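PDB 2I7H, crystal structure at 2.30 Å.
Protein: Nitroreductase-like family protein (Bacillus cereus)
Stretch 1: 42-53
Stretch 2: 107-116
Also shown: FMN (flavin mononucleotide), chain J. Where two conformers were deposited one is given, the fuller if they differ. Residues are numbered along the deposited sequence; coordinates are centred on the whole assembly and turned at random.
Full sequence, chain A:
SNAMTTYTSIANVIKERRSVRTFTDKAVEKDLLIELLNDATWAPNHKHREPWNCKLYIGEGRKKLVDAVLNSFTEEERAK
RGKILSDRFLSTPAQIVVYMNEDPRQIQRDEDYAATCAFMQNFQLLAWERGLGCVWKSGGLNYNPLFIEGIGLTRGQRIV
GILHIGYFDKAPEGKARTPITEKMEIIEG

Stretch 1 (42-53) WAPNHKHREPWN
Stretch 2 107-116: IQRDEDYAAT

How do the two backbones lie against each other? Stretch 2 is helical throughout, 107-116, and its i to i+4 bonds run from E111 N to I107 O (2.9 Å) through T116 N to D112 O (2.8 Å). Stretch 1 has no regular helix or strand and folds back over one side of that helix. N45 lies nearest A115, with CA atoms 4.9 Å apart; H46 faces E111 at 6.4 Å between CA atoms, P51 faces D112 at 5.6 Å and W52 faces T116 at 5.4 Å. The chain thus steps down the helix and returns up it, turning through K47 (59/15), H48 (58/42) and E50 (40/62), all with positive phi. A backbone bond from H48 N to N45 O (3.1 Å) tightens the loop, and together the stretches bury 490 Å².

Why does R49 reach so far along the helix? Its CA-to-CB bond points toward stretch 2, and the m, t, m chain with chi4 at -91° brings the guanidinium between two carboxylates. R49 NE donates to D112 OD1 at 2.8 Å, R49 NH1 to the same OD1 at 3.1 Å and to E111 OE1 at 2.9 Å, forming salt bridges with both acids. These oxygens lie at the edge of the guanidinium, near its plane, where its N-H bonds point, while Q108 CB covers one face, 4.0 Å from R49 NH1. D112 is m with chi2 -10°; its CB starts sideways, but its carboxylate comes nearer the arginine. E111 points its CA-to-CB bond toward the loop, and m, t with chi3 -4° places OE1 where R49 NH1, H46 ND1 and water 2 all meet it, while OE2 is bonded elsewhere in the structure.

What does H46 do beside the same acid? With chi1 t (-159°) and chi2 -119°, H46 ND1 makes a weak hydrogen bond to E111 OE1, 3.2 Å long and bent to 124°. Water 2 reinforces this junction, donating to E111 OE1 (2.7 Å from its O) and accepting from R49 NH2 (2.8 Å from its O). Water 3 accepts from H46 N (3.1 Å to its O) and donates to E111 O (2.7 Å from its O), bridging the backbones. The far side of the imidazole approaches the flavin, with H46 CD2 3.0 Å from FMN C4A.

What fills the space around A115? The loop packs closely round its methyl: A115 CB is 3.3 Å from P44 O, 3.6 Å from N45 CB, 3.8 Å from P51 CG and 4.0 Å from W52 CZ3. W52, p with chi2 74°, brings its indole edge, near the ring plane, to T116 CA. P51, C-gamma endo, also sets CG 3.3 Å from D112 O and 3.4 Å from T116 OG1. T116 is m, so OG1 can donate back to D112 O at 2.9 Å.

How is N45 held so close to the helix? Chi1 p (61°) and chi2 118° lead its amide away from stretch 2 and into its own loop: N45 ND2 donates to A43 O at 3.0 Å, and N45 OD1 accepts from E50 N at 2.9 Å. N45 N donates to FMN O4' at 2.7 Å.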

# COMPACT_ATOMS: atom_id res chain seq x y z
N TRP A 42 8.62 -7.80 2.79
CA TRP A 42 7.61 -8.72 3.27
C TRP A 42 6.22 -8.15 3.03
O TRP A 42 5.30 -8.39 3.76
CB TRP A 42 7.86 -9.07 4.75
CG TRP A 42 9.04 -9.94 4.86
CD1 TRP A 42 10.31 -9.54 5.06
CD2 TRP A 42 9.07 -11.37 4.68
NE1 TRP A 42 11.16 -10.65 5.04
CE2 TRP A 42 10.42 -11.77 4.80
CE3 TRP A 42 8.09 -12.34 4.43
CZ2 TRP A 42 10.82 -13.12 4.70
CZ3 TRP A 42 8.48 -13.67 4.34
CH2 TRP A 42 9.84 -14.05 4.45
N ALA A 43 6.06 -7.40 1.96
CA ALA A 43 4.77 -6.88 1.56
C ALA A 43 4.00 -8.00 0.86
O ALA A 43 4.62 -8.88 0.25
CB ALA A 43 4.98 -5.68 0.62
N PRO A 44 2.65 -7.99 0.94
CA PRO A 44 1.91 -8.97 0.14
C PRO A 44 2.19 -8.71 -1.33
O PRO A 44 2.36 -7.55 -1.75
CB PRO A 44 0.45 -8.60 0.42
CG PRO A 44 0.50 -7.15 0.78
CD PRO A 44 1.74 -7.09 1.66
N ASN A 45 2.27 -9.77 -2.12
CA ASN A 45 2.48 -9.62 -3.54
C ASN A 45 2.01 -10.84 -4.24
O ASN A 45 2.46 -11.95 -3.95
CB ASN A 45 3.94 -9.29 -3.88
CG ASN A 45 4.91 -10.36 -3.46
OD1 ASN A 45 5.57 -10.95 -4.30
ND2 ASN A 45 5.06 -10.57 -2.14
N HIS A 46 1.10 -10.64 -5.18
CA HIS A 46 0.41 -11.75 -5.77
C HIS A 46 1.39 -12.62 -6.55
O HIS A 46 2.25 -12.10 -7.27
CB HIS A 46 -0.81 -11.31 -6.61
CG HIS A 46 -1.81 -12.40 -6.83
ND1 HIS A 46 -2.16 -12.87 -8.07
CD2 HIS A 46 -2.51 -13.16 -5.95
CE1 HIS A 46 -3.04 -13.84 -7.96
NE2 HIS A 46 -3.28 -14.03 -6.68
N LYS A 47 1.26 -13.93 -6.36
CA LYS A 47 2.07 -14.93 -7.05
C LYS A 47 3.58 -14.80 -6.80
O LYS A 47 4.39 -15.39 -7.50
CB LYS A 47 1.75 -14.96 -8.54
CG LYS A 47 0.31 -15.35 -8.86
CD LYS A 47 0.03 -16.82 -8.53
CE LYS A 47 -1.27 -17.29 -9.16
NZ LYS A 47 -1.29 -18.77 -9.33
N HIS A 48 3.94 -14.02 -5.77
CA HIS A 48 5.35 -13.82 -5.39
C HIS A 48 6.17 -13.25 -6.57
O HIS A 48 7.31 -13.67 -6.84
CB HIS A 48 5.94 -15.14 -4.83
CG HIS A 48 7.23 -14.97 -4.08
ND1 HIS A 48 7.29 -14.41 -2.82
CD2 HIS A 48 8.51 -15.30 -4.42
CE1 HIS A 48 8.55 -14.40 -2.42
NE2 HIS A 48 9.31 -14.92 -3.37
N ARG A 49 5.55 -12.29 -7.27
CA ARG A 49 6.21 -11.62 -8.41
C ARG A 49 7.21 -10.57 -7.94
O ARG A 49 8.06 -10.15 -8.73
CB ARG A 49 5.20 -10.99 -9.37
CG ARG A 49 4.42 -11.98 -10.18
CD ARG A 49 3.70 -11.30 -11.35
NE ARG A 49 2.60 -10.46 -10.90
CZ ARG A 49 1.34 -10.86 -10.75
NH1 ARG A 49 0.40 -9.98 -10.36
NH2 ARG A 49 1.01 -12.12 -11.01
N GLU A 50 7.10 -10.17 -6.67
CA GLU A 50 7.98 -9.17 -6.05
C GLU A 50 8.29 -8.01 -7.02
O GLU A 50 9.44 -7.80 -7.39
CB GLU A 50 9.29 -9.83 -5.54
CG GLU A 50 9.09 -10.81 -4.40
CD GLU A 50 10.42 -11.43 -3.94
OE1 GLU A 50 11.00 -12.28 -4.66
OE2 GLU A 50 10.88 -11.05 -2.85
N PRO A 51 7.25 -7.26 -7.44
CA PRO A 51 7.40 -6.35 -8.57
C PRO A 51 8.31 -5.14 -8.33
O PRO A 51 8.67 -4.44 -9.28
CB PRO A 51 5.95 -5.87 -8.79
CG PRO A 51 5.33 -5.95 -7.44
CD PRO A 51 5.87 -7.22 -6.89
N TRP A 52 8.67 -4.90 -7.08
CA TRP A 52 9.33 -3.63 -6.72
C TRP A 52 10.82 -3.63 -7.12
O TRP A 52 11.48 -4.67 -7.06
CB TRP A 52 9.16 -3.37 -5.22
CG TRP A 52 9.39 -4.61 -4.40
CD1 TRP A 52 10.61 -5.22 -4.14
CD2 TRP A 52 8.39 -5.44 -3.77
NE1 TRP A 52 10.42 -6.34 -3.38
CE2 TRP A 52 9.07 -6.51 -3.14
CE3 TRP A 52 6.99 -5.38 -3.69
CZ2 TRP A 52 8.41 -7.52 -2.43
CZ3 TRP A 52 6.31 -6.39 -2.97
CH2 TRP A 52 7.04 -7.45 -2.35
N ASN A 53 11.32 -2.46 -7.51
CA ASN A 53 12.74 -2.24 -7.81
C ASN A 53 13.04 -0.84 -7.33
O ASN A 53 12.13 -0.05 -7.19
CB ASN A 53 13.01 -2.25 -9.31
CG ASN A 53 12.72 -3.57 -9.95
OD1 ASN A 53 13.63 -4.35 -10.18
ND2 ASN A 53 11.47 -3.82 -10.27
N ILE A 107 -5.12 -6.61 -14.67
CA ILE A 107 -5.18 -7.27 -13.37
C ILE A 107 -3.77 -7.47 -12.79
O ILE A 107 -3.52 -7.16 -11.63
CB ILE A 107 -6.01 -8.60 -13.45
CG1 ILE A 107 -7.50 -8.27 -13.75
CG2 ILE A 107 -5.82 -9.47 -12.17
CD1 ILE A 107 -8.43 -9.55 -14.11
N GLN A 108 -2.84 -7.96 -13.60
CA GLN A 108 -1.48 -8.19 -13.12
C GLN A 108 -0.76 -6.90 -12.82
O GLN A 108 0.00 -6.83 -11.87
CB GLN A 108 -0.68 -9.05 -14.12
CG GLN A 108 -1.04 -10.51 -14.13
CD GLN A 108 -2.18 -10.87 -15.06
OE1 GLN A 108 -2.88 -10.03 -15.59
NE2 GLN A 108 -2.35 -12.15 -15.29
N ARG A 109 -0.98 -5.87 -13.63
CA ARG A 109 -0.35 -4.56 -13.38
C ARG A 109 -0.90 -3.92 -12.10
O ARG A 109 -0.16 -3.33 -11.32
CB ARG A 109 -0.53 -3.64 -14.60
CG ARG A 109 0.04 -2.27 -14.48
CD ARG A 109 -0.77 -1.28 -13.57
NE ARG A 109 -2.19 -1.22 -13.94
CZ ARG A 109 -2.60 -0.77 -15.12
NH1 ARG A 109 -1.68 -0.34 -15.98
NH2 ARG A 109 -3.91 -0.76 -15.43
N ASP A 110 -2.23 -3.98 -11.93
CA ASP A 110 -2.87 -3.46 -10.74
C ASP A 110 -2.38 -4.18 -9.50
O ASP A 110 -2.07 -3.54 -8.50
CB ASP A 110 -4.41 -3.58 -10.85
CG ASP A 110 -5.01 -2.56 -11.81
OD1 ASP A 110 -4.28 -1.67 -12.34
OD2 ASP A 110 -6.20 -2.69 -12.08
N GLU A 111 -2.36 -5.51 -9.54
CA GLU A 111 -1.75 -6.32 -8.48
C GLU A 111 -0.31 -5.91 -8.17
O GLU A 111 0.07 -5.76 -7.03
CB GLU A 111 -1.80 -7.82 -8.85
CG GLU A 111 -3.12 -8.46 -8.56
CD GLU A 111 -3.31 -9.84 -9.22
OE1 GLU A 111 -2.46 -10.31 -9.97
OE2 GLU A 111 -4.38 -10.43 -9.02
N ASP A 112 0.50 -5.75 -9.20
CA ASP A 112 1.90 -5.39 -8.99
C ASP A 112 2.02 -4.02 -8.33
O ASP A 112 2.84 -3.82 -7.42
CB ASP A 112 2.64 -5.47 -10.32
CG ASP A 112 2.85 -6.89 -10.76
OD1 ASP A 112 2.60 -7.82 -9.95
OD2 ASP A 112 3.31 -7.09 -11.89
N TYR A 113 1.21 -3.10 -8.81
CA TYR A 113 1.16 -1.75 -8.28
C TYR A 113 0.69 -1.73 -6.81
O TYR A 113 1.30 -1.07 -5.95
CB TYR A 113 0.25 -0.92 -9.19
CG TYR A 113 0.20 0.53 -8.88
CD1 TYR A 113 1.23 1.38 -9.27
CD2 TYR A 113 -0.87 1.07 -8.19
CE1 TYR A 113 1.19 2.75 -8.98
CE2 TYR A 113 -0.91 2.43 -7.89
CZ TYR A 113 0.09 3.24 -8.27
OH TYR A 113 -0.01 4.56 -7.99
N ALA A 114 -0.37 -2.48 -6.51
CA ALA A 114 -0.81 -2.70 -5.13
C ALA A 114 0.34 -3.16 -4.21
O ALA A 114 0.58 -2.56 -3.14
CB ALA A 114 -1.98 -3.71 -5.11
N ALA A 115 1.03 -4.21 -4.65
CA ALA A 115 2.18 -4.77 -3.94
C ALA A 115 3.28 -3.74 -3.78
O ALA A 115 3.92 -3.65 -2.73
CB ALA A 115 2.71 -6.04 -4.67
N THR A 116 3.53 -2.96 -4.84
CA THR A 116 4.59 -1.98 -4.77
C THR A 116 4.22 -0.83 -3.79
O THR A 116 5.07 -0.40 -3.05
CB THR A 116 4.97 -1.48 -6.15
OG1 THR A 116 5.45 -2.60 -6.90
CG2 THR A 116 6.05 -0.46 -6.04
N1 FMN J . -4.37 -14.07 -2.72
C2 FMN J . -5.32 -14.93 -3.28
O2 FMN J . -5.49 -16.06 -2.81
N3 FMN J . -6.08 -14.53 -4.35
C4 FMN J . -5.90 -13.26 -4.89
O4 FMN J . -6.64 -12.87 -5.78
C4A FMN J . -4.96 -12.39 -4.34
N5 FMN J . -4.79 -11.14 -4.88
C5A FMN J . -3.86 -10.27 -4.35
C6 FMN J . -3.74 -9.03 -4.94
C7 FMN J . -2.87 -8.06 -4.49
C7M FMN J . -3.42 -6.69 -4.69
C8 FMN J . -2.04 -8.38 -3.41
C8M FMN J . -1.26 -7.30 -2.73
C9 FMN J . -2.15 -9.65 -2.81
C9A FMN J . -3.07 -10.62 -3.26
N10 FMN J . -3.20 -11.92 -2.70
C10 FMN J . -4.18 -12.78 -3.23
C1' FMN J . -1.90 -12.68 -2.62
C2' FMN J . -1.12 -12.56 -1.31
O2' FMN J . -1.25 -11.26 -0.75
C3' FMN J . 0.33 -12.89 -1.64
O3' FMN J . 0.45 -14.17 -2.23
C4' FMN J . 1.22 -12.88 -0.43
O4' FMN J . 2.36 -12.10 -0.68
C5' FMN J . 1.67 -14.30 -0.13
O5' FMN J . 2.65 -14.22 0.87
P FMN J . 2.32 -13.54 2.30
O1P FMN J . 1.34 -12.39 2.15
O2P FMN J . 3.64 -12.99 2.82
O3P FMN J . 1.72 -14.63 3.20
O HOH W 1 2.68 -8.93 -7.39
O HOH W 2 -1.70 -12.63 -11.11
O HOH W 3 -0.34 -7.92 -5.55